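Local structure of pectate lyase II (Xanthomonas campestris pv. campestris, 2QY1) at residues W130-T135 and V166-V171; H198-N203 and A316-T321; K53-Q58 and I104-G109. The protein probably cleaves the pectate backbone by an eliminative lyase reaction, as in other members of polysaccharide lyase family 1. The protein carries 2 engineered substitutions. All coordinates share one frame; numbering follows the deposited sequence.

Interaction 1: residues W130-T135 and V166-V171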
ATOM      1  N   TRP A 130      -6.999  -5.559  -5.837  1.00 19.02           N
ATOM      2  CA  TRP A 130      -5.707  -6.223  -5.843  1.00 19.15           C
ATOM      3  C   TRP A 130      -4.635  -5.254  -6.306  1.00 19.19           C
ATOM      4  O   TRP A 130      -4.587  -4.886  -7.479  1.00 19.27           O
ATOM      5  CB  TRP A 130      -5.740  -7.456  -6.753  1.00 18.98           C
ATOM      6  CG  TRP A 130      -4.547  -8.372  -6.617  1.00 19.19           C
ATOM      7  CD1 TRP A 130      -3.759  -8.549  -5.508  1.00 19.24           C
ATOM      8  CD2 TRP A 130      -4.041  -9.275  -7.614  1.00 19.17           C
ATOM      9  NE1 TRP A 130      -2.787  -9.493  -5.762  1.00 19.28           N
ATOM     10  CE2 TRP A 130      -2.936  -9.952  -7.044  1.00 18.80           C
ATOM     11  CE3 TRP A 130      -4.410  -9.571  -8.936  1.00 19.26           C
ATOM     12  CZ2 TRP A 130      -2.193 -10.908  -7.752  1.00 19.40           C
ATOM     13  CZ3 TRP A 130      -3.670 -10.522  -9.640  1.00 19.33           C
ATOM     14  CH2 TRP A 130      -2.575 -11.181  -9.043  1.00 19.28           C
ATOM     15  N   VAL A 131      -3.794  -4.824  -5.369  1.00 19.10           N
ATOM     16  CA  VAL A 131      -2.665  -3.949  -5.670  1.00 18.99           C
ATOM     17  C   VAL A 131      -1.421  -4.841  -5.678  1.00 19.09           C
ATOM     18  O   VAL A 131      -0.952  -5.260  -4.622  1.00 18.94           O
ATOM     19  CB  VAL A 131      -2.545  -2.801  -4.631  1.00 18.98           C
ATOM     20  CG1 VAL A 131      -1.314  -1.923  -4.905  1.00 18.67           C
ATOM     21  CG2 VAL A 131      -3.820  -1.947  -4.623  1.00 18.76           C
ATOM     22  N   ASP A 132      -0.904  -5.144  -6.870  1.00 19.26           N
ATOM     23  CA  ASP A 132       0.086  -6.218  -7.018  1.00 19.40           C
ATOM     24  C   ASP A 132       1.262  -5.860  -7.930  1.00 19.37           C
ATOM     25  O   ASP A 132       1.074  -5.279  -8.995  1.00 19.58           O
ATOM     26  CB  ASP A 132      -0.618  -7.482  -7.534  1.00 19.45           C
ATOM     27  CG  ASP A 132       0.324  -8.664  -7.694  1.00 19.21           C
ATOM     28  OD1 ASP A 132       0.676  -9.302  -6.675  1.00 18.91           O
ATOM     29  OD2 ASP A 132       0.690  -8.972  -8.847  1.00 18.71           O
ATOM     30  N   HIS A 133       2.477  -6.216  -7.508  1.00 19.43           N
ATOM     31  CA  HIS A 133       3.677  -6.045  -8.345  1.00 19.19           C
ATOM     32  C   HIS A 133       3.856  -4.630  -8.907  1.00 19.29           C
ATOM     33  O   HIS A 133       4.183  -4.448 -10.083  1.00 19.35           O
ATOM     34  CB  HIS A 133       3.700  -7.081  -9.479  1.00 19.02           C
ATOM     35  CG  HIS A 133       4.195  -8.425  -9.054  1.00 19.02           C
ATOM     36  ND1 HIS A 133       3.349  -9.463  -8.724  1.00 18.43           N
ATOM     37  CD2 HIS A 133       5.453  -8.901  -8.893  1.00 19.09           C
ATOM     38  CE1 HIS A 133       4.064 -10.521  -8.388  1.00 18.87           C
ATOM     39  NE2 HIS A 133       5.344 -10.207  -8.480  1.00 19.06           N
ATOM     40  N   ASN A 134       3.636  -3.635  -8.059  1.00 19.30           N
ATOM     41  CA  ASN A 134       3.911  -2.251  -8.409  1.00 19.47           C
ATOM     42  C   ASN A 134       5.180  -1.789  -7.706  1.00 19.74           C
ATOM     43  O   ASN A 134       5.544  -2.318  -6.648  1.00 19.67           O
ATOM     44  CB  ASN A 134       2.728  -1.346  -8.038  1.00 19.20           C
ATOM     45  CG  ASN A 134       1.419  -1.806  -8.664  1.00 19.79           C
ATOM     46  OD1 ASN A 134       1.224  -1.694  -9.872  1.00 19.75           O
ATOM     47  ND2 ASN A 134       0.514  -2.330  -7.838  1.00 19.56           N
ATOM     48  N   THR A 135       5.862  -0.818  -8.307  1.00 20.03           N
ATOM     49  CA  THR A 135       7.020  -0.176  -7.680  1.00 20.29           C
ATOM     50  C   THR A 135       6.674   1.288  -7.435  1.00 20.45           C
ATOM     51  O   THR A 135       6.297   2.005  -8.360  1.00 20.68           O
ATOM     52  CB  THR A 135       8.287  -0.317  -8.547  1.00 20.30           C
ATOM     53  OG1 THR A 135       8.610  -1.706  -8.681  1.00 20.26           O
ATOM     54  CG2 THR A 135       9.484   0.407  -7.919  1.00 20.67           C
ATOM     55  N   VAL A 166      -2.673  -6.503  -0.912  1.00 19.62           N
ATOM     56  CA  VAL A 166      -1.553  -5.654  -1.279  1.00 19.70           C
ATOM     57  C   VAL A 166      -0.334  -6.578  -1.295  1.00 19.60           C
ATOM     58  O   VAL A 166       0.219  -6.897  -0.240  1.00 19.65           O
ATOM     59  CB  VAL A 166      -1.370  -4.506  -0.243  1.00 19.56           C
ATOM     60  CG1 VAL A 166      -0.159  -3.649  -0.568  1.00 19.75           C
ATOM     61  CG2 VAL A 166      -2.633  -3.643  -0.159  1.00 19.73           C
ATOM     62  N   SER A 167       0.069  -7.019  -2.486  1.00 19.40           N
ATOM     63  CA  SER A 167       1.087  -8.064  -2.604  1.00 19.37           C
ATOM     64  C   SER A 167       2.204  -7.765  -3.603  1.00 19.56           C
ATOM     65  O   SER A 167       1.972  -7.146  -4.643  1.00 19.37           O
ATOM     66  CB  SER A 167       0.435  -9.405  -2.945  1.00 19.21           C
ATOM     67  OG  SER A 167      -0.325  -9.311  -4.142  1.00 19.45           O
ATOM     68  N   TYR A 168       3.414  -8.218  -3.269  1.00 19.46           N
ATOM     69  CA  TYR A 168       4.589  -8.124  -4.148  1.00 19.57           C
ATOM     70  C   TYR A 168       4.887  -6.715  -4.663  1.00 19.69           C
ATOM     71  O   TYR A 168       5.397  -6.550  -5.772  1.00 19.74           O
ATOM     72  CB  TYR A 168       4.474  -9.101  -5.324  1.00 19.64           C
ATOM     73  CG  TYR A 168       4.422 -10.556  -4.920  1.00 19.59           C
ATOM     74  CD1 TYR A 168       5.591 -11.297  -4.767  1.00 19.31           C
ATOM     75  CD2 TYR A 168       3.203 -11.196  -4.699  1.00 19.55           C
ATOM     76  CE1 TYR A 168       5.551 -12.637  -4.402  1.00 19.69           C
ATOM     77  CE2 TYR A 168       3.154 -12.540  -4.328  1.00 19.82           C
ATOM     78  CZ  TYR A 168       4.332 -13.249  -4.181  1.00 19.56           C
ATOM     79  OH  TYR A 168       4.298 -14.575  -3.815  1.00 20.54           O
ATOM     80  N   ASN A 169       4.554  -5.703  -3.867  1.00 20.00           N
ATOM     81  CA  ASN A 169       4.915  -4.330  -4.200  1.00 20.00           C
ATOM     82  C   ASN A 169       6.298  -3.955  -3.677  1.00 20.00           C
ATOM     83  O   ASN A 169       6.774  -4.562  -2.693  1.00 20.36           O
ATOM     84  CB  ASN A 169       3.866  -3.355  -3.661  1.00 20.00           C
ATOM     85  CG  ASN A 169       2.517  -3.519  -4.333  1.00 20.00           C
ATOM     86  OD1 ASN A 169       2.379  -3.296  -5.536  1.00 20.00           O
ATOM     87  ND2 ASN A 169       1.514  -3.912  -3.557  1.00 20.00           N
ATOM     88  N   TYR A 170       6.922  -3.004  -4.321  1.00 20.79           N
ATOM     89  CA  TYR A 170       8.222  -2.514  -3.901  1.00 21.21           C
ATOM     90  C   TYR A 170       8.102  -1.018  -3.647  1.00 21.23           C
ATOM     91  O   TYR A 170       7.888  -0.238  -4.575  1.00 21.36           O
ATOM     92  CB  TYR A 170       9.266  -2.834  -4.978  1.00 21.35           C
ATOM     93  CG  TYR A 170      10.701  -2.426  -4.689  1.00 21.90           C
ATOM     94  CD1 TYR A 170      11.141  -2.133  -3.393  1.00 21.95           C
ATOM     95  CD2 TYR A 170      11.634  -2.369  -5.725  1.00 22.23           C
ATOM     96  CE1 TYR A 170      12.469  -1.769  -3.149  1.00 22.59           C
ATOM     97  CE2 TYR A 170      12.957  -2.017  -5.489  1.00 22.70           C
ATOM     98  CZ  TYR A 170      13.368  -1.720  -4.203  1.00 22.41           C
ATOM     99  OH  TYR A 170      14.683  -1.371  -3.984  1.00 22.89           O
ATOM    100  N   VAL A 171       8.210  -0.636  -2.377  1.00 21.27           N
ATOM    101  CA  VAL A 171       8.139   0.767  -1.979  1.00 21.49           C
ATOM    102  C   VAL A 171       9.471   1.168  -1.363  1.00 21.69           C
ATOM    103  O   VAL A 171       9.890   0.601  -0.347  1.00 21.89           O
ATOM    104  CB  VAL A 171       6.983   1.047  -0.979  1.00 21.53           C
ATOM    105  CG1 VAL A 171       6.857   2.549  -0.713  1.00 21.51           C
ATOM    106  CG2 VAL A 171       5.654   0.482  -1.492  1.00 21.50           C
TER

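Interaction 2: residues H198-N203 and A316-T321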
ATOM      1  N   HIS A 198       4.403 -10.370   0.872  1.00 19.47           N
ATOM      2  CA  HIS A 198       5.527 -10.390  -0.074  1.00 19.68           C
ATOM      3  C   HIS A 198       5.902  -9.011  -0.627  1.00 19.85           C
ATOM      4  O   HIS A 198       6.459  -8.902  -1.723  1.00 19.81           O
ATOM      5  CB  HIS A 198       5.274 -11.392  -1.206  1.00 19.47           C
ATOM      6  CG  HIS A 198       5.372 -12.825  -0.780  1.00 19.40           C
ATOM      7  ND1 HIS A 198       4.272 -13.566  -0.407  1.00 19.13           N
ATOM      8  CD2 HIS A 198       6.437 -13.653  -0.672  1.00 18.96           C
ATOM      9  CE1 HIS A 198       4.655 -14.790  -0.088  1.00 18.92           C
ATOM     10  NE2 HIS A 198       5.965 -14.868  -0.238  1.00 18.49           N
ATOM     11  N   ASN A 199       5.603  -7.963   0.140  1.00 20.14           N
ATOM     12  CA  ASN A 199       6.014  -6.612  -0.221  1.00 20.53           C
ATOM     13  C   ASN A 199       7.453  -6.337   0.216  1.00 20.83           C
ATOM     14  O   ASN A 199       7.941  -6.919   1.190  1.00 20.96           O
ATOM     15  CB  ASN A 199       5.078  -5.561   0.391  1.00 20.17           C
ATOM     16  CG  ASN A 199       3.630  -5.747  -0.022  1.00 20.19           C
ATOM     17  OD1 ASN A 199       2.782  -6.124   0.785  1.00 20.66           O
ATOM     18  ND2 ASN A 199       3.344  -5.488  -1.283  1.00 17.51           N
ATOM     19  N   ARG A 200       8.121  -5.452  -0.519  1.00 21.18           N
ATOM     20  CA  ARG A 200       9.469  -4.999  -0.183  1.00 21.47           C
ATOM     21  C   ARG A 200       9.403  -3.549   0.278  1.00 21.76           C
ATOM     22  O   ARG A 200       9.036  -2.663  -0.497  1.00 22.15           O
ATOM     23  CB  ARG A 200      10.397  -5.133  -1.392  1.00 21.46           C
ATOM     24  CG  ARG A 200      11.869  -4.935  -1.076  1.00 21.47           C
ATOM     25  CD  ARG A 200      12.743  -5.156  -2.300  1.00 21.50           C
ATOM     26  NE  ARG A 200      14.126  -4.753  -2.042  1.00 21.58           N
ATOM     27  CZ  ARG A 200      15.102  -4.760  -2.948  1.00 22.20           C
ATOM     28  NH1 ARG A 200      14.868  -5.154  -4.194  1.00 21.75           N
ATOM     29  NH2 ARG A 200      16.324  -4.372  -2.603  1.00 22.29           N
ATOM     30  N   PHE A 201       9.743  -3.323   1.544  1.00 22.06           N
ATOM     31  CA  PHE A 201       9.752  -1.988   2.132  1.00 22.23           C
ATOM     32  C   PHE A 201      11.184  -1.628   2.506  1.00 22.43           C
ATOM     33  O   PHE A 201      11.728  -2.165   3.476  1.00 22.56           O
ATOM     34  CB  PHE A 201       8.863  -1.933   3.382  1.00 22.08           C
ATOM     35  CG  PHE A 201       7.438  -2.374   3.152  1.00 22.32           C
ATOM     36  CD1 PHE A 201       6.601  -1.676   2.279  1.00 22.62           C
ATOM     37  CD2 PHE A 201       6.917  -3.467   3.844  1.00 21.85           C
ATOM     38  CE1 PHE A 201       5.272  -2.079   2.081  1.00 21.86           C
ATOM     39  CE2 PHE A 201       5.595  -3.871   3.662  1.00 21.55           C
ATOM     40  CZ  PHE A 201       4.771  -3.175   2.777  1.00 22.01           C
ATOM     41  N   GLU A 202      11.799  -0.730   1.740  1.00 22.59           N
ATOM     42  CA  GLU A 202      13.211  -0.410   1.952  1.00 22.81           C
ATOM     43  C   GLU A 202      13.523   1.081   1.839  1.00 22.80           C
ATOM     44  O   GLU A 202      13.070   1.749   0.912  1.00 22.69           O
ATOM     45  CB  GLU A 202      14.092  -1.220   1.000  1.00 22.92           C
ATOM     46  CG  GLU A 202      15.513  -1.403   1.503  1.00 23.97           C
ATOM     47  CD  GLU A 202      16.255  -2.535   0.820  1.00 24.18           C
ATOM     48  OE1 GLU A 202      17.496  -2.550   0.910  1.00 24.85           O
ATOM     49  OE2 GLU A 202      15.609  -3.406   0.197  1.00 24.79           O
ATOM     50  N   ASN A 203      14.316   1.585   2.783  1.00 22.72           N
ATOM     51  CA  ASN A 203      14.632   3.013   2.871  1.00 22.87           C
ATOM     52  C   ASN A 203      13.354   3.852   2.923  1.00 22.68           C
ATOM     53  O   ASN A 203      13.107   4.705   2.068  1.00 22.58           O
ATOM     54  CB  ASN A 203      15.563   3.453   1.732  1.00 23.08           C
ATOM     55  CG  ASN A 203      16.877   2.689   1.722  1.00 23.89           C
ATOM     56  OD1 ASN A 203      17.140   1.896   0.815  1.00 25.09           O
ATOM     57  ND2 ASN A 203      17.705   2.916   2.737  1.00 24.23           N
ATOM     58  N   ALA A 316      15.349 -12.956   0.481  1.00 21.48           N
ATOM     59  CA  ALA A 316      15.753 -13.363  -0.867  1.00 21.63           C
ATOM     60  C   ALA A 316      14.564 -13.480  -1.820  1.00 21.77           C
ATOM     61  O   ALA A 316      14.618 -12.990  -2.951  1.00 21.90           O
ATOM     62  CB  ALA A 316      16.536 -14.674  -0.818  1.00 21.65           C
ATOM     63  N   LYS A 317      13.492 -14.119  -1.351  1.00 21.75           N
ATOM     64  CA  LYS A 317      12.278 -14.308  -2.146  1.00 21.93           C
ATOM     65  C   LYS A 317      11.666 -12.974  -2.576  1.00 21.67           C
ATOM     66  O   LYS A 317      11.350 -12.787  -3.752  1.00 21.69           O
ATOM     67  CB  LYS A 317      11.262 -15.178  -1.382  1.00 22.10           C
ATOM     68  CG  LYS A 317       9.804 -15.132  -1.876  1.00 22.86           C
ATOM     69  CD  LYS A 317       9.611 -15.606  -3.322  1.00 24.67           C
ATOM     70  CE  LYS A 317       9.622 -17.118  -3.459  1.00 25.51           C
ATOM     71  NZ  LYS A 317       9.469 -17.508  -4.891  1.00 25.95           N
ATOM     72  N   VAL A 318      11.521 -12.053  -1.626  1.00 21.45           N
ATOM     73  CA  VAL A 318      10.924 -10.745  -1.898  1.00 21.29           C
ATOM     74  C   VAL A 318      11.809  -9.888  -2.809  1.00 21.28           C
ATOM     75  O   VAL A 318      11.314  -9.288  -3.757  1.00 21.22           O
ATOM     76  CB  VAL A 318      10.541 -10.010  -0.586  1.00 21.38           C
ATOM     77  CG1 VAL A 318      10.195  -8.558  -0.844  1.00 21.28           C
ATOM     78  CG2 VAL A 318       9.366 -10.713   0.087  1.00 21.08           C
ATOM     79  N   ILE A 319      13.114  -9.856  -2.548  1.00 21.44           N
ATOM     80  CA  ILE A 319      14.044  -9.157  -3.439  1.00 21.62           C
ATOM     81  C   ILE A 319      13.904  -9.665  -4.880  1.00 21.57           C
ATOM     82  O   ILE A 319      13.928  -8.876  -5.827  1.00 21.79           O
ATOM     83  CB  ILE A 319      15.515  -9.241  -2.942  1.00 21.60           C
ATOM     84  CG1 ILE A 319      15.721  -8.303  -1.745  1.00 21.86           C
ATOM     85  CG2 ILE A 319      16.500  -8.884  -4.065  1.00 21.91           C
ATOM     86  CD1 ILE A 319      16.988  -8.577  -0.932  1.00 21.51           C
ATOM     87  N   ALA A 320      13.712 -10.973  -5.031  1.00 21.57           N
ATOM     88  CA  ALA A 320      13.619 -11.606  -6.347  1.00 21.52           C
ATOM     89  C   ALA A 320      12.285 -11.378  -7.073  1.00 21.56           C
ATOM     90  O   ALA A 320      12.238 -11.415  -8.306  1.00 21.76           O
ATOM     91  CB  ALA A 320      13.903 -13.099  -6.232  1.00 21.51           C
ATOM     92  N   THR A 321      11.215 -11.143  -6.316  1.00 21.29           N
ATOM     93  CA  THR A 321       9.860 -11.170  -6.880  1.00 21.32           C
ATOM     94  C   THR A 321       9.066  -9.864  -6.768  1.00 21.39           C
ATOM     95  O   THR A 321       8.130  -9.652  -7.540  1.00 21.59           O
ATOM     96  CB  THR A 321       9.005 -12.300  -6.258  1.00 21.19           C
ATOM     97  OG1 THR A 321       8.885 -12.093  -4.844  1.00 21.25           O
ATOM     98  CG2 THR A 321       9.619 -13.674  -6.534  1.00 21.25           C
TER
HETATM   99  O   HOH W   1      12.511  -6.399  -5.680  1.00 20.36           O

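Interaction 3: residues K53-Q58 and I104-G109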
ATOM      1  N   LYS A  53      14.670  17.403 -12.274  1.00 24.26           N
ATOM      2  CA  LYS A  53      16.003  17.847 -11.861  1.00 24.55           C
ATOM      3  C   LYS A  53      16.036  18.341 -10.416  1.00 24.34           C
ATOM      4  O   LYS A  53      17.110  18.497  -9.824  1.00 24.43           O
ATOM      5  CB  LYS A  53      16.520  18.938 -12.803  1.00 24.74           C
ATOM      6  CG  LYS A  53      17.061  18.425 -14.139  1.00 25.89           C
ATOM      7  CD  LYS A  53      15.956  18.244 -15.174  1.00 26.99           C
ATOM      8  CE  LYS A  53      16.524  18.011 -16.566  1.00 27.69           C
ATOM      9  NZ  LYS A  53      17.213  16.693 -16.711  1.00 27.93           N
ATOM     10  N   ASP A  54      14.851  18.584  -9.859  1.00 23.85           N
ATOM     11  CA  ASP A  54      14.712  19.038  -8.483  1.00 23.35           C
ATOM     12  C   ASP A  54      13.536  18.316  -7.839  1.00 22.69           C
ATOM     13  O   ASP A  54      12.385  18.542  -8.203  1.00 22.50           O
ATOM     14  CB  ASP A  54      14.512  20.557  -8.443  1.00 23.61           C
ATOM     15  CG  ASP A  54      14.491  21.121  -7.025  1.00 24.30           C
ATOM     16  OD1 ASP A  54      14.865  20.407  -6.064  1.00 25.24           O
ATOM     17  OD2 ASP A  54      14.102  22.300  -6.877  1.00 24.54           O
ATOM     18  N   VAL A  55      13.850  17.436  -6.890  1.00 22.07           N
ATOM     19  CA  VAL A  55      12.851  16.678  -6.133  1.00 21.73           C
ATOM     20  C   VAL A  55      11.852  17.619  -5.439  1.00 20.98           C
ATOM     21  O   VAL A  55      10.674  17.287  -5.278  1.00 20.87           O
ATOM     22  CB  VAL A  55      13.549  15.731  -5.112  1.00 21.78           C
ATOM     23  CG1 VAL A  55      12.625  15.341  -3.975  1.00 22.52           C
ATOM     24  CG2 VAL A  55      14.078  14.483  -5.819  1.00 22.43           C
ATOM     25  N   CYS A  56      12.333  18.804  -5.073  1.00 20.23           N
ATOM     26  CA  CYS A  56      11.536  19.776  -4.331  1.00 19.52           C
ATOM     27  C   CYS A  56      10.638  20.676  -5.185  1.00 19.37           C
ATOM     28  O   CYS A  56       9.931  21.541  -4.659  1.00 19.22           O
ATOM     29  CB  CYS A  56      12.439  20.582  -3.396  1.00 19.44           C
ATOM     30  SG  CYS A  56      13.002  19.562  -2.020  1.00 18.59           S
ATOM     31  N   ALA A  57      10.653  20.449  -6.496  1.00 19.13           N
ATOM     32  CA  ALA A  57       9.739  21.134  -7.410  1.00 19.01           C
ATOM     33  C   ALA A  57       8.342  20.518  -7.366  1.00 18.90           C
ATOM     34  O   ALA A  57       7.355  21.177  -7.701  1.00 18.75           O
ATOM     35  CB  ALA A  57      10.280  21.097  -8.835  1.00 19.09           C
ATOM     36  N   GLN A  58       8.266  19.264  -6.933  1.00 18.76           N
ATOM     37  CA  GLN A  58       7.050  18.460  -7.083  1.00 18.80           C
ATOM     38  C   GLN A  58       5.877  18.900  -6.203  1.00 18.77           C
ATOM     39  O   GLN A  58       4.750  19.016  -6.693  1.00 18.83           O
ATOM     40  CB  GLN A  58       7.354  16.970  -6.885  1.00 18.70           C
ATOM     41  CG  GLN A  58       8.445  16.409  -7.806  1.00 19.06           C
ATOM     42  CD  GLN A  58       8.191  16.726  -9.270  1.00 19.26           C
ATOM     43  OE1 GLN A  58       8.519  17.817  -9.751  1.00 19.05           O
ATOM     44  NE2 GLN A  58       7.610  15.773  -9.989  1.00 19.30           N
ATOM     45  N   ILE A 104       5.507   3.915 -10.304  1.00 20.16           N
ATOM     46  CA  ILE A 104       4.951   5.223  -9.961  1.00 19.99           C
ATOM     47  C   ILE A 104       5.963   5.988  -9.100  1.00 20.10           C
ATOM     48  O   ILE A 104       6.260   5.584  -7.973  1.00 20.17           O
ATOM     49  CB  ILE A 104       3.592   5.072  -9.212  1.00 20.23           C
ATOM     50  CG1 ILE A 104       2.582   4.286 -10.067  1.00 19.69           C
ATOM     51  CG2 ILE A 104       3.026   6.442  -8.818  1.00 19.70           C
ATOM     52  CD1 ILE A 104       1.285   3.915  -9.355  1.00 19.96           C
ATOM     53  N   GLY A 105       6.495   7.087  -9.633  1.00 19.74           N
ATOM     54  CA  GLY A 105       7.569   7.799  -8.947  1.00 19.31           C
ATOM     55  C   GLY A 105       7.484   9.312  -8.918  1.00 19.08           C
ATOM     56  O   GLY A 105       6.982   9.938  -9.855  1.00 18.90           O
ATOM     57  N   LEU A 106       7.979   9.883  -7.818  1.00 18.72           N
ATOM     58  CA  LEU A 106       8.205  11.323  -7.667  1.00 18.46           C
ATOM     59  C   LEU A 106       7.029  12.192  -8.122  1.00 18.37           C
ATOM     60  O   LEU A 106       7.187  13.102  -8.947  1.00 18.43           O
ATOM     61  CB  LEU A 106       9.503  11.729  -8.376  1.00 18.30           C
ATOM     62  CG  LEU A 106      10.799  11.168  -7.778  1.00 18.47           C
ATOM     63  CD1 LEU A 106      11.918  11.191  -8.814  1.00 18.34           C
ATOM     64  CD2 LEU A 106      11.197  11.946  -6.523  1.00 18.37           C
ATOM     65  N   LEU A 107       5.857  11.907  -7.562  1.00 18.31           N
ATOM     66  CA  LEU A 107       4.617  12.564  -7.972  1.00 18.32           C
ATOM     67  C   LEU A 107       4.519  14.014  -7.515  1.00 18.38           C
ATOM     68  O   LEU A 107       5.021  14.382  -6.453  1.00 18.32           O
ATOM     69  CB  LEU A 107       3.400  11.788  -7.461  1.00 18.35           C
ATOM     70  CG  LEU A 107       3.243  10.325  -7.873  1.00 18.31           C
ATOM     71  CD1 LEU A 107       1.971   9.765  -7.279  1.00 19.14           C
ATOM     72  CD2 LEU A 107       3.232  10.178  -9.381  1.00 17.84           C
ATOM     73  N   GLN A 108       3.861  14.818  -8.345  1.00 18.40           N
ATOM     74  CA  GLN A 108       3.514  16.198  -8.036  1.00 18.24           C
ATOM     75  C   GLN A 108       2.345  16.223  -7.053  1.00 18.23           C
ATOM     76  O   GLN A 108       1.531  15.296  -7.026  1.00 18.53           O
ATOM     77  CB  GLN A 108       3.107  16.939  -9.319  1.00 18.25           C
ATOM     78  CG  GLN A 108       4.172  16.942 -10.424  1.00 17.98           C
ATOM     79  CD  GLN A 108       3.731  17.633 -11.713  1.00 18.63           C
ATOM     80  OE1 GLN A 108       4.504  17.705 -12.671  1.00 19.53           O
ATOM     81  NE2 GLN A 108       2.506  18.151 -11.740  1.00 17.91           N
ATOM     82  N   GLY A 109       2.259  17.283  -6.255  1.00 18.19           N
ATOM     83  CA  GLY A 109       1.066  17.521  -5.447  1.00 18.27           C
ATOM     84  C   GLY A 109       1.290  17.659  -3.956  1.00 18.36           C
ATOM     85  O   GLY A 109       0.425  18.174  -3.250  1.00 18.02           O
TER
HETATM   86  O   HOH W   2       6.593  16.022 -12.787  1.00 11.08           O

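Interaction 1: residues W130-T135 and V166-V171
The asparagine ladder of a right-handed parallel beta-helix, the pectate lyase fold, runs through this contact between two neighbouring coils. Val131 pairs in parallel with Val166, Asp132 with Ser167 and Thr135 with Tyr170. Between these bridges both chains bend, with His133 and Tyr168 in left-handed helical conformation. At the bend Asn134 and Asn169 lie side by side and point the same way, their amide planes 11° apart. Asn169 OD1 accepts from Asn134 N at 2.8 Å, on a lone pair, and from Asn134 ND2 at 3.1 Å. Asn169 ND2 donates to Val131 O at 3.0 Å, from above the carbonyl plane; that same oxygen takes Ser167 N at 2.9 Å, nearly along the C=O axis. The ladder continues to the preceding coil, where Asn134 OD1 accepts from Met102 N and Asn134 ND2 reaches Ile99 O.

On the face that carries Asp132 and Ser167, a chain of polar bonds runs from Trp130 through Ser167 and Asp132 to His133. Trp130 NE1 donates to Ser167 OG at 3.0 Å, and that hydroxyl donates to the anti lone pair of Asp132 OD1 at 2.7 Å. Asp132 OD2 receives His133 ND1 at 2.7 Å in the imidazole plane, and also Gln100 NE2. Tyr168 CB lies over the centre of the His133 ring, 3.4 Å from its centroid, so the two rings, although only 3° from parallel, barely overlap. The carboxylate thus accepts through both oxygens while fixing the imidazole's rotation. His133 NE2 bonds the acceptor Ala329 O, which is consistent with a protonated, positively charged imidazole stabilised by the carboxylate.

Interaction 2: residues H198-N203 and A316-T321
Arg200 presents one face of its guanidinium to Ile319, whose CG1 sits over the centre of the plane, 3.8 Å from Arg200 CZ. The contact packs the helix 314-321, near the C terminus, against the outside of the parallel beta-helix, at one edge of a coil where the chain bends at His198 and resumes as a strand. The side chain of Arg200 is extended from CG to NE, which carries its flat end out to the helix. There it grips Glu202 side-on with two nitrogens: Arg200 NE and Glu202 OE2 are 3.0 Å apart, and Arg200 NH2 meets the same oxygen at 3.0 Å, so the positive charge is probably well balanced at the surface. Its other edge faces a water, 3.1 Å from Arg200 NH1, which in turn donates to Ile319 O at 2.9 Å and bridges strand and helix.

Deeper in, Val318 packs against the strand with both methyls. Its CG1, anti to the backbone N, lies 3.5 Å from Arg200 CB and equally close to Asn199 O, while CG2 faces the backbone of His198. Tyr168 of the preceding coil stacks on the His198 ring, and Thr309 OG1 bonds His198 NE2. Lys317, bent at chi2 and chi3, hydrogen-bonds through NZ to Glu330 O, and on its way its CG meets the edge of that imidazole, near the ring plane, 3.9 Å from His198 CD2.

Interaction 3: residues K53-Q58 and I104-G109
Hydrogen bonds carry most of this contact, which joins the loop between strands 39-43 and 65-69 of the parallel beta-helix to the chain leaving strand 97-105. Gln58 serves as the hub. With CG anti to its own carbonyl carbon and the chain bent at chi2, its amide curls back so that Gln58 NE2 donates to Leu106 O at 2.9 Å, an almost straight bond (168° at the hydrogen) lying in both the amide and the carbonyl plane. From the backbone side, Gly109 N donates to Gln58 O at 3.1 Å, also fairly straight at 162° but from above the carbonyl plane. One residue thereby holds the segment 106-109 at two places. Within 53-58 an Asx turn, Cys56 N to Asp54 OD1 at 3.2 Å, shapes the chain beside the disulfide Cys56-Cys143.

Apolar contact comes down to a single pair: Val55 CG2 touches Leu106 CD2 at 3.9 Å, the side chains crossing at about a right angle.

A water adds a third link: Gln58 NE2 donates to it at 3.0 Å, and it donates to Gln108 OE1 at 2.7 Å. The two glutamine amides stand nearly perpendicular, 85° apart, with Gln108 CG in van der Waals contact 3.7 Å from Gln58 NE2, and Gln108 NE2 is bound by Pro62 O. Both amide hydrogens of Gln58 NE2 can therefore be accounted for, one by the carbonyl of Leu106 and one by water, which would give the buried amide a defined orientation while the backbone bond fixes its residue against the segment 106-109.

Overall arrangement
From the N terminus, interaction 3 comes first: 104-109 returns to 53-58 and closes a loop of 45 intervening residues. Interaction 1 follows, closing a loop of 30 intervening residues, one coil of the beta-helix. Interaction 2 opens last at 198-203 and closes only at 316-321, spanning 112 residues. All three are in series, with no nesting or crossing. Strand pairing connects them, through probable hydrogen bonds from Ile104 N to Thr135 O at 2.8 Å and from Arg200 N to Asn169 O at 2.7 Å. Interaction 1 joins successive coils, interaction 2 ties the helix 314-321 to the coil after them, and interaction 3 ties the loop before strand 65-69 to the end of strand 97-105.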